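Local coordinates for protein LRIM1 (Anopheles gambiae, PDB 3O53) that regulates complement-like immunity in the mosquito as a heterodimer with APL1C, this chain being its leucine-rich repeat domain, at residues Glu209-Ala214 with Lys231-Ser236; Gly215-Ser220 with Asn238-Asp243; Phe249-Leu254 with Cys296-Ala301. All blocks are in the same frame, centred on the assembly; numbering follows the deposited sequence.

Contact 1 of 3, residues Glu209-Ala214 with Lys231-Ser236; sequences EFQSAA and KALRFS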
loop_
_atom_site.group_PDB
_atom_site.type_symbol
_atom_site.label_atom_id
_atom_site.label_comp_id
_atom_site.label_asym_id
_atom_site.label_seq_id
_atom_site.Cartn_x
_atom_site.Cartn_y
_atom_site.Cartn_z
ATOM N N GLU A 209 -15.252 6.228 9.953
ATOM C CA GLU A 209 -14.558 5.115 9.323
ATOM C C GLU A 209 -13.225 4.827 10.021
ATOM O O GLU A 209 -12.723 3.703 9.983
ATOM C CB GLU A 209 -14.315 5.426 7.843
ATOM C CG GLU A 209 -13.453 6.663 7.590
ATOM C CD GLU A 209 -14.249 7.972 7.523
ATOM O OE1 GLU A 209 -15.472 7.964 7.796
ATOM O OE2 GLU A 209 -13.638 9.012 7.177
ATOM N N PHE A 210 -12.652 5.838 10.666
ATOM C CA PHE A 210 -11.338 5.674 11.275
ATOM C C PHE A 210 -11.377 4.891 12.589
ATOM O O PHE A 210 -10.336 4.578 13.165
ATOM C CB PHE A 210 -10.631 7.029 11.411
ATOM C CG PHE A 210 -10.020 7.495 10.116
ATOM C CD1 PHE A 210 -8.741 7.090 9.748
ATOM C CD2 PHE A 210 -10.747 8.286 9.236
ATOM C CE1 PHE A 210 -8.178 7.497 8.532
ATOM C CE2 PHE A 210 -10.196 8.697 8.024
ATOM C CZ PHE A 210 -8.909 8.295 7.667
ATOM N N GLN A 211 -12.566 4.533 13.050
ATOM C CA GLN A 211 -12.640 3.581 14.150
ATOM C C GLN A 211 -12.080 2.247 13.646
ATOM O O GLN A 211 -11.617 1.424 14.433
ATOM C CB GLN A 211 -14.068 3.419 14.677
ATOM C CG GLN A 211 -14.129 2.817 16.090
ATOM C CD GLN A 211 -13.330 3.619 17.124
ATOM O OE1 GLN A 211 -13.130 4.822 16.973
ATOM N NE2 GLN A 211 -12.878 2.946 18.183
ATOM N N SER A 212 -12.102 2.051 12.326
ATOM C CA SER A 212 -11.464 0.884 11.715
ATOM C C SER A 212 -9.990 0.795 12.098
ATOM O O SER A 212 -9.403 -0.274 12.059
ATOM C CB SER A 212 -11.570 0.940 10.191
ATOM O OG SER A 212 -12.914 0.827 9.767
ATOM N N ALA A 213 -9.393 1.924 12.460
ATOM C CA ALA A 213 -7.981 1.944 12.839
ATOM C C ALA A 213 -7.764 2.279 14.315
ATOM O O ALA A 213 -6.667 2.695 14.698
ATOM C CB ALA A 213 -7.220 2.940 11.956
ATOM N N ALA A 214 -8.793 2.091 15.140
ATOM C CA ALA A 214 -8.711 2.441 16.564
ATOM C C ALA A 214 -7.526 1.795 17.286
ATOM O O ALA A 214 -7.028 2.338 18.269
ATOM C CB ALA A 214 -10.006 2.076 17.286
ATOM N N LYS A 231 -15.742 13.406 16.421
ATOM C CA LYS A 231 -15.489 13.487 17.858
ATOM C C LYS A 231 -15.664 12.138 18.560
ATOM O O LYS A 231 -15.154 11.937 19.655
ATOM C CB LYS A 231 -16.412 14.529 18.502
ATOM C CG LYS A 231 -17.897 14.206 18.385
ATOM C CD LYS A 231 -18.768 15.310 18.972
ATOM C CE LYS A 231 -18.433 15.561 20.432
ATOM N NZ LYS A 231 -19.394 16.494 21.078
ATOM N N ALA A 232 -16.376 11.212 17.930
ATOM C CA ALA A 232 -16.657 9.921 18.555
ATOM C C ALA A 232 -15.489 8.939 18.428
ATOM O O ALA A 232 -15.503 7.873 19.029
ATOM C CB ALA A 232 -17.926 9.312 17.958
ATOM N N LEU A 233 -14.481 9.293 17.641
ATOM C CA LEU A 233 -13.339 8.413 17.443
ATOM C C LEU A 233 -12.598 8.186 18.761
ATOM O O LEU A 233 -12.426 9.110 19.547
ATOM C CB LEU A 233 -12.374 9.018 16.416
ATOM C CG LEU A 233 -12.791 9.012 14.945
ATOM C CD1 LEU A 233 -11.742 9.747 14.113
ATOM C CD2 LEU A 233 -12.980 7.574 14.437
ATOM N N ARG A 234 -12.163 6.953 18.986
ATOM C CA ARG A 234 -11.354 6.612 20.146
ATOM C C ARG A 234 -10.179 5.743 19.711
ATOM O O ARG A 234 -10.351 4.795 18.951
ATOM C CB ARG A 234 -12.191 5.836 21.167
ATOM C CG ARG A 234 -13.411 6.574 21.678
ATOM C CD ARG A 234 -13.049 7.689 22.649
ATOM N NE ARG A 234 -14.249 8.302 23.211
ATOM C CZ ARG A 234 -14.911 9.312 22.651
ATOM N NH1 ARG A 234 -14.492 9.847 21.511
ATOM N NH2 ARG A 234 -15.998 9.796 23.233
ATOM N N PHE A 235 -8.984 6.064 20.184
ATOM C CA PHE A 235 -7.838 5.201 19.946
ATOM C C PHE A 235 -7.459 4.453 21.218
ATOM O O PHE A 235 -7.998 4.726 22.282
ATOM C CB PHE A 235 -6.671 6.012 19.381
ATOM C CG PHE A 235 -6.925 6.497 17.977
ATOM C CD1 PHE A 235 -6.535 5.734 16.889
ATOM C CD2 PHE A 235 -7.602 7.688 17.751
ATOM C CE1 PHE A 235 -6.788 6.160 15.593
ATOM C CE2 PHE A 235 -7.863 8.121 16.451
ATOM C CZ PHE A 235 -7.452 7.355 15.374
ATOM N N SER A 236 -6.538 3.507 21.089
ATOM C CA SER A 236 -6.157 2.625 22.180
ATOM C C SER A 236 -4.804 3.014 22.753
ATOM O O SER A 236 -4.142 3.920 22.252
ATOM C CB SER A 236 -6.079 1.182 21.681
ATOM O OG SER A 236 -4.925 0.992 20.879
HETATM O O HOH W 1 -15.763 5.510 17.144
HETATM O O HOH W 2 -4.574 2.825 18.925
#
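Gln211 reaches Arg234 by setting CG anti to its own backbone N (chi1 -161°) and then bending at chi2 (57°), a path that brings CD up to the backbone of the neighbouring loop. Gln211 OE1 accepts from Arg234 N at 3.1 Å through a nearly straight bond (173°) that falls on a lone pair in the carbonyl plane, while NE2 donates to Arg234 O at 3.2 Å along a more bent path. A water, bound weakly to OE1, also donates to Ala232 O. Apolar packing backs this grip: Leu233 CD2 lies 3.9 Å from Phe210 CB. Small Ala214 suits the close approach of the segments, its CB standing 3.2 Å from Arg234 O. Ala214 O receives a weak bond from Ser236 N, reinforced by a second water that bridges the same two atoms. Arg234 NH1 binds both Lys231 O and Leu233 O within its own loop. These segments link the short strands 205-206 and 228-229 to strands 218-220 and 241-243 in successive leucine-rich repeats. A carboxamide, acceptor beside donor, can match the N-H and C=O of one residue, so a single side chain ties the 3-10 segment 209-212 to the irregular backbone of 231-236.

Contact 2 of 3, residues Gly215-Ser220 with Asn238-Asp243; sequences GVTWIS and NLEHFD
Asn238 opens the contact by donating from ND2 to Gly215 O at 3.3 Å, with the acceptor close to its amide plane. Its backbone O accepts a hydrogen bond from a water that also donates to Glu240 OE2. Leu239 turns inward, where CD1 lies 3.9 Å from Ile219 CG2. Glu240 N donates to Thr217 O at 2.8 Å, and His241 N reaches the same oxygen at 3.0 Å, so one carbonyl holds two successive amides; outside, the Glu240 chain runs beside Thr217 CG2. His241 O accepts from Ile219 N. His241 carries an offset stack with Trp218: both put CG anti to the backbone N, and the imidazole lies over the indole's five-membered ring, centroids 3.6 Å apart and planes 6° from parallel, with Trp218 NE1 above the imidazole centre. His241 ND1 is bonded to Lys274. Phe242 faces the core, Phe242 CD1 being 3.5 Å from Ile219 CG2. Asp243 N closes the ladder on Ile219 O at 3.1 Å, while its carboxylate pairs with Arg245. This is the parallel sheet of the leucine-rich repeat solenoid: aliphatic and phenyl groups fill its inner side, whereas stacked flat rings and charged ends bring hydrogen-bonding groups onto the concave face.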
loop_
_atom_site.group_PDB
_atom_site.type_symbol
_atom_site.label_atom_id
_atom_site.label_comp_id
_atom_site.label_asym_id
_atom_site.label_seq_id
_atom_site.Cartn_x
_atom_site.Cartn_y
_atom_site.Cartn_z
ATOM N N GLY A 215 -7.080 0.643 16.801
ATOM C CA GLY A 215 -6.076 -0.143 17.506
ATOM C C GLY A 215 -4.641 0.010 17.021
ATOM O O GLY A 215 -3.751 -0.674 17.514
ATOM N N VAL A 216 -4.399 0.910 16.073
ATOM C CA VAL A 216 -3.070 1.031 15.475
ATOM C C VAL A 216 -2.031 1.584 16.439
ATOM O O VAL A 216 -2.361 2.250 17.417
ATOM C CB VAL A 216 -3.074 1.948 14.228
ATOM C CG1 VAL A 216 -3.902 1.323 13.119
ATOM C CG2 VAL A 216 -3.600 3.330 14.595
ATOM N N THR A 217 -0.771 1.292 16.130
ATOM C CA THR A 217 0.370 1.854 16.831
ATOM C C THR A 217 0.830 3.131 16.147
ATOM O O THR A 217 1.283 4.068 16.792
ATOM C CB THR A 217 1.535 0.840 16.822
ATOM O OG1 THR A 217 1.115 -0.364 17.476
ATOM C CG2 THR A 217 2.761 1.403 17.528
ATOM N N TRP A 218 0.698 3.170 14.826
ATOM C CA TRP A 218 1.269 4.246 14.028
ATOM C C TRP A 218 0.214 4.676 13.018
ATOM O O TRP A 218 -0.312 3.839 12.290
ATOM C CB TRP A 218 2.513 3.702 13.317
ATOM C CG TRP A 218 3.439 4.693 12.638
ATOM C CD1 TRP A 218 4.685 5.064 13.059
ATOM C CD2 TRP A 218 3.224 5.369 11.385
ATOM N NE1 TRP A 218 5.243 5.953 12.166
ATOM C CE2 TRP A 218 4.373 6.149 11.131
ATOM C CE3 TRP A 218 2.165 5.400 10.469
ATOM C CZ2 TRP A 218 4.492 6.953 9.995
ATOM C CZ3 TRP A 218 2.288 6.196 9.335
ATOM C CH2 TRP A 218 3.442 6.962 9.108
ATOM N N ILE A 219 -0.126 5.962 12.997
ATOM C CA ILE A 219 -1.037 6.469 11.987
ATOM C C ILE A 219 -0.623 7.873 11.568
ATOM O O ILE A 219 -0.241 8.693 12.401
ATOM C CB ILE A 219 -2.499 6.479 12.473
ATOM C CG1 ILE A 219 -3.423 7.021 11.374
ATOM C CG2 ILE A 219 -2.654 7.329 13.722
ATOM C CD1 ILE A 219 -4.889 6.937 11.719
ATOM N N SER A 220 -0.704 8.144 10.269
ATOM C CA SER A 220 -0.439 9.486 9.759
ATOM C C SER A 220 -1.486 9.923 8.742
ATOM O O SER A 220 -1.803 9.199 7.800
ATOM C CB SER A 220 0.938 9.555 9.107
ATOM O OG SER A 220 1.189 10.870 8.638
ATOM N N ASN A 238 -2.258 1.348 22.485
ATOM C CA ASN A 238 -1.241 0.903 21.534
ATOM C C ASN A 238 -0.605 2.069 20.795
ATOM O O ASN A 238 0.533 1.989 20.344
ATOM C CB ASN A 238 -1.856 -0.037 20.499
ATOM C CG ASN A 238 -2.240 -1.369 21.081
ATOM O OD1 ASN A 238 -1.689 -1.796 22.093
ATOM N ND2 ASN A 238 -3.187 -2.046 20.441
ATOM N N LEU A 239 -1.359 3.150 20.659
ATOM C CA LEU A 239 -0.945 4.275 19.836
ATOM C C LEU A 239 0.364 4.893 20.340
ATOM O O LEU A 239 0.449 5.314 21.485
ATOM C CB LEU A 239 -2.061 5.318 19.824
ATOM C CG LEU A 239 -1.910 6.499 18.864
ATOM C CD1 LEU A 239 -2.143 6.049 17.421
ATOM C CD2 LEU A 239 -2.874 7.618 19.246
ATOM N N GLU A 240 1.382 4.935 19.480
ATOM C CA GLU A 240 2.675 5.545 19.826
ATOM C C GLU A 240 3.067 6.667 18.854
ATOM O O GLU A 240 3.964 7.451 19.136
ATOM C CB GLU A 240 3.778 4.493 19.801
ATOM C CG GLU A 240 3.527 3.281 20.673
ATOM C CD GLU A 240 4.599 2.213 20.497
ATOM O OE1 GLU A 240 5.484 2.394 19.630
ATOM O OE2 GLU A 240 4.555 1.195 21.223
ATOM N N HIS A 241 2.410 6.732 17.699
ATOM C CA HIS A 241 2.787 7.696 16.666
ATOM C C HIS A 241 1.509 8.185 15.995
ATOM O O HIS A 241 0.732 7.394 15.460
ATOM C CB HIS A 241 3.751 7.048 15.656
ATOM C CG HIS A 241 4.137 7.941 14.511
ATOM N ND1 HIS A 241 5.395 8.496 14.390
ATOM C CD2 HIS A 241 3.438 8.361 13.428
ATOM C CE1 HIS A 241 5.456 9.219 13.285
ATOM N NE2 HIS A 241 4.278 9.160 12.686
ATOM N N PHE A 242 1.279 9.489 16.063
ATOM C CA PHE A 242 0.028 10.071 15.628
ATOM C C PHE A 242 0.361 11.401 14.966
ATOM O O PHE A 242 0.716 12.363 15.643
ATOM C CB PHE A 242 -0.889 10.260 16.844
ATOM C CG PHE A 242 -2.287 10.713 16.509
ATOM C CD1 PHE A 242 -3.273 9.795 16.190
ATOM C CD2 PHE A 242 -2.620 12.057 16.555
ATOM C CE1 PHE A 242 -4.563 10.217 15.905
ATOM C CE2 PHE A 242 -3.903 12.485 16.278
ATOM C CZ PHE A 242 -4.881 11.571 15.953
ATOM N N ASP A 243 0.244 11.455 13.639
ATOM C CA ASP A 243 0.733 12.612 12.885
ATOM C C ASP A 243 -0.362 13.239 12.015
ATOM O O ASP A 243 -0.698 12.712 10.952
ATOM C CB ASP A 243 1.907 12.176 12.008
ATOM C CG ASP A 243 2.654 13.339 11.396
ATOM O OD1 ASP A 243 2.173 14.481 11.509
ATOM O OD2 ASP A 243 3.724 13.104 10.786
HETATM O O HOH W 3 2.018 -0.176 20.648
#

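Contact 3 of 3, residues Phe249-Leu254 with Cys296-Ala301; sequences FHCGTL and CEDLPA
His250, the N-cap residue of helix 251-259, meets Glu297 and Leu299 in what is consistent with a disulfide-bonded C-terminal cap of the leucine-rich repeat solenoid. Its CB sits 3.9 Å from Leu299 CB, and CG is anti to the backbone N (chi1 158°) and lies near Leu299 O. Further out, ND1 accepts a hydrogen bond from Leu299 N at 2.9 Å, the donor standing well out of the ring plane. CE1 approaches Leu299 C, while CD2 and NE2 of His250 each lie 3.9 Å from Leu299 O. NE2 is also beside Gly252, whose lack of a CB suits the place because a CB there would run into this nitrogen. The imidazole is thus sandwiched between backbone groups: Gly252 N is above the centre of one face, and Leu299 O above the centre of the opposite one. Backbone bonds pin the same corner, with Glu297 N donating to Phe249 O at 2.9 Å and Cys251 N to Glu297 O at 3.0 Å. The second of these occupies an amide of the first helical turn. Leu254 CD1 packs 3.8 Å from Cys296 CB, and Tyr291 adds apolar cover to both residues. A covalent staple completes the contact, fixing the helix start to the end of strand 294-296: Cys251 SG and Cys296 SG are 2.0 Å apart, with a disulfide torsion of 83°.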
loop_
_atom_site.group_PDB
_atom_site.type_symbol
_atom_site.label_atom_id
_atom_site.label_comp_id
_atom_site.label_asym_id
_atom_site.label_seq_id
_atom_site.Cartn_x
_atom_site.Cartn_y
_atom_site.Cartn_z
ATOM N N PHE A 249 -7.153 22.492 10.408
ATOM C CA PHE A 249 -8.191 22.169 11.383
ATOM C C PHE A 249 -8.954 23.382 11.894
ATOM O O PHE A 249 -8.387 24.453 12.067
ATOM C CB PHE A 249 -7.577 21.476 12.602
ATOM C CG PHE A 249 -7.097 20.090 12.331
ATOM C CD1 PHE A 249 -7.989 19.089 11.986
ATOM C CD2 PHE A 249 -5.750 19.779 12.447
ATOM C CE1 PHE A 249 -7.547 17.807 11.740
ATOM C CE2 PHE A 249 -5.299 18.494 12.199
ATOM C CZ PHE A 249 -6.196 17.507 11.844
ATOM N N HIS A 250 -10.243 23.188 12.153
ATOM C CA HIS A 250 -11.008 24.110 12.972
ATOM C C HIS A 250 -10.660 23.814 14.425
ATOM O O HIS A 250 -10.667 22.656 14.839
ATOM C CB HIS A 250 -12.509 23.913 12.715
ATOM C CG HIS A 250 -13.391 24.404 13.821
ATOM N ND1 HIS A 250 -13.340 25.694 14.303
ATOM C CD2 HIS A 250 -14.371 23.782 14.519
ATOM C CE1 HIS A 250 -14.238 25.842 15.259
ATOM N NE2 HIS A 250 -14.878 24.696 15.410
ATOM N N CYS A 251 -10.334 24.846 15.198
ATOM C CA CYS A 251 -9.922 24.647 16.586
ATOM C C CYS A 251 -10.932 23.819 17.367
ATOM O O CYS A 251 -10.558 22.921 18.118
ATOM C CB CYS A 251 -9.704 25.992 17.283
ATOM S SG CYS A 251 -8.201 26.826 16.750
ATOM N N GLY A 252 -12.213 24.114 17.182
ATOM C CA GLY A 252 -13.253 23.389 17.883
ATOM C C GLY A 252 -13.146 21.890 17.677
ATOM O O GLY A 252 -13.435 21.115 18.586
ATOM N N THR A 253 -12.736 21.462 16.486
ATOM C CA THR A 253 -12.715 20.032 16.207
ATOM C C THR A 253 -11.593 19.360 17.004
ATOM O O THR A 253 -11.749 18.242 17.492
ATOM C CB THR A 253 -12.587 19.742 14.701
ATOM O OG1 THR A 253 -13.218 18.491 14.401
ATOM C CG2 THR A 253 -11.113 19.704 14.262
ATOM N N LEU A 254 -10.467 20.050 17.153
ATOM C CA LEU A 254 -9.377 19.532 17.973
ATOM C C LEU A 254 -9.775 19.508 19.452
ATOM O O LEU A 254 -9.553 18.521 20.145
ATOM C CB LEU A 254 -8.111 20.365 17.775
ATOM C CG LEU A 254 -7.502 20.276 16.373
ATOM C CD1 LEU A 254 -6.414 21.307 16.197
ATOM C CD2 LEU A 254 -6.963 18.871 16.112
ATOM N N CYS A 296 -4.550 25.634 14.108
ATOM C CA CYS A 296 -5.981 25.599 13.871
ATOM C C CYS A 296 -6.536 27.006 13.704
ATOM O O CYS A 296 -5.918 27.974 14.132
ATOM C CB CYS A 296 -6.692 24.866 15.007
ATOM S SG CYS A 296 -6.529 25.648 16.619
ATOM N N GLU A 297 -7.699 27.098 13.063
ATOM C CA GLU A 297 -8.363 28.370 12.825
ATOM C C GLU A 297 -9.783 28.237 13.338
ATOM O O GLU A 297 -10.356 27.150 13.308
ATOM C CB GLU A 297 -8.367 28.691 11.327
ATOM C CG GLU A 297 -9.100 29.971 10.949
ATOM C CD GLU A 297 -8.230 31.209 11.078
ATOM O OE1 GLU A 297 -7.394 31.446 10.181
ATOM O OE2 GLU A 297 -8.393 31.956 12.068
ATOM N N ASP A 298 -10.354 29.330 13.828
ATOM C CA ASP A 298 -11.738 29.307 14.276
ATOM C C ASP A 298 -12.684 29.334 13.076
ATOM O O ASP A 298 -12.907 30.372 12.459
ATOM C CB ASP A 298 -12.015 30.466 15.226
ATOM C CG ASP A 298 -11.243 30.341 16.525
ATOM O OD1 ASP A 298 -11.564 29.432 17.318
ATOM O OD2 ASP A 298 -10.313 31.144 16.752
ATOM N N LEU A 299 -13.201 28.160 12.738
ATOM C CA LEU A 299 -14.209 28.009 11.701
ATOM C C LEU A 299 -15.491 27.489 12.346
ATOM O O LEU A 299 -15.910 26.359 12.074
ATOM C CB LEU A 299 -13.724 27.026 10.630
ATOM C CG LEU A 299 -12.318 27.276 10.082
ATOM C CD1 LEU A 299 -11.785 26.046 9.344
ATOM C CD2 LEU A 299 -12.313 28.501 9.179
ATOM N N PRO A 300 -16.107 28.309 13.216
ATOM C CA PRO A 300 -17.334 27.998 13.959
ATOM C C PRO A 300 -18.543 27.928 13.044
ATOM O O PRO A 300 -18.383 27.715 11.845
ATOM C CB PRO A 300 -17.483 29.207 14.888
ATOM C CG PRO A 300 -16.843 30.306 14.134
ATOM C CD PRO A 300 -15.619 29.658 13.546
ATOM N N ALA A 301 -19.732 28.120 13.608
ATOM C CA ALA A 301 -20.952 28.229 12.818
ATOM C C ALA A 301 -20.918 27.168 11.713
ATOM O O ALA A 301 -20.487 26.045 11.969
ATOM C CB ALA A 301 -21.080 29.641 12.264
#

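Contacts 1 and 2 join the same two turns of the solenoid at different points of their circuit. Their centres are 11 Å apart and they touch: Phe235 CE2 lies 3.9 Å from Phe242 CE1, and Ser236 OG is hydrogen-bonded to Asn238 N. Both segments of contact 1 run on into those of contact 2, 214 to 215 directly and 236 to 238 after one residue. Contact 3 follows in the chain, its centre about 20 Å from contact 1 and 23 Å from contact 2, touching neither. Phe257 of helix 251-259, which contact 3 fastens, nevertheless packs on Leu233 and Phe235 of contact 1. The glycan on Asn64 belongs to a much earlier repeat.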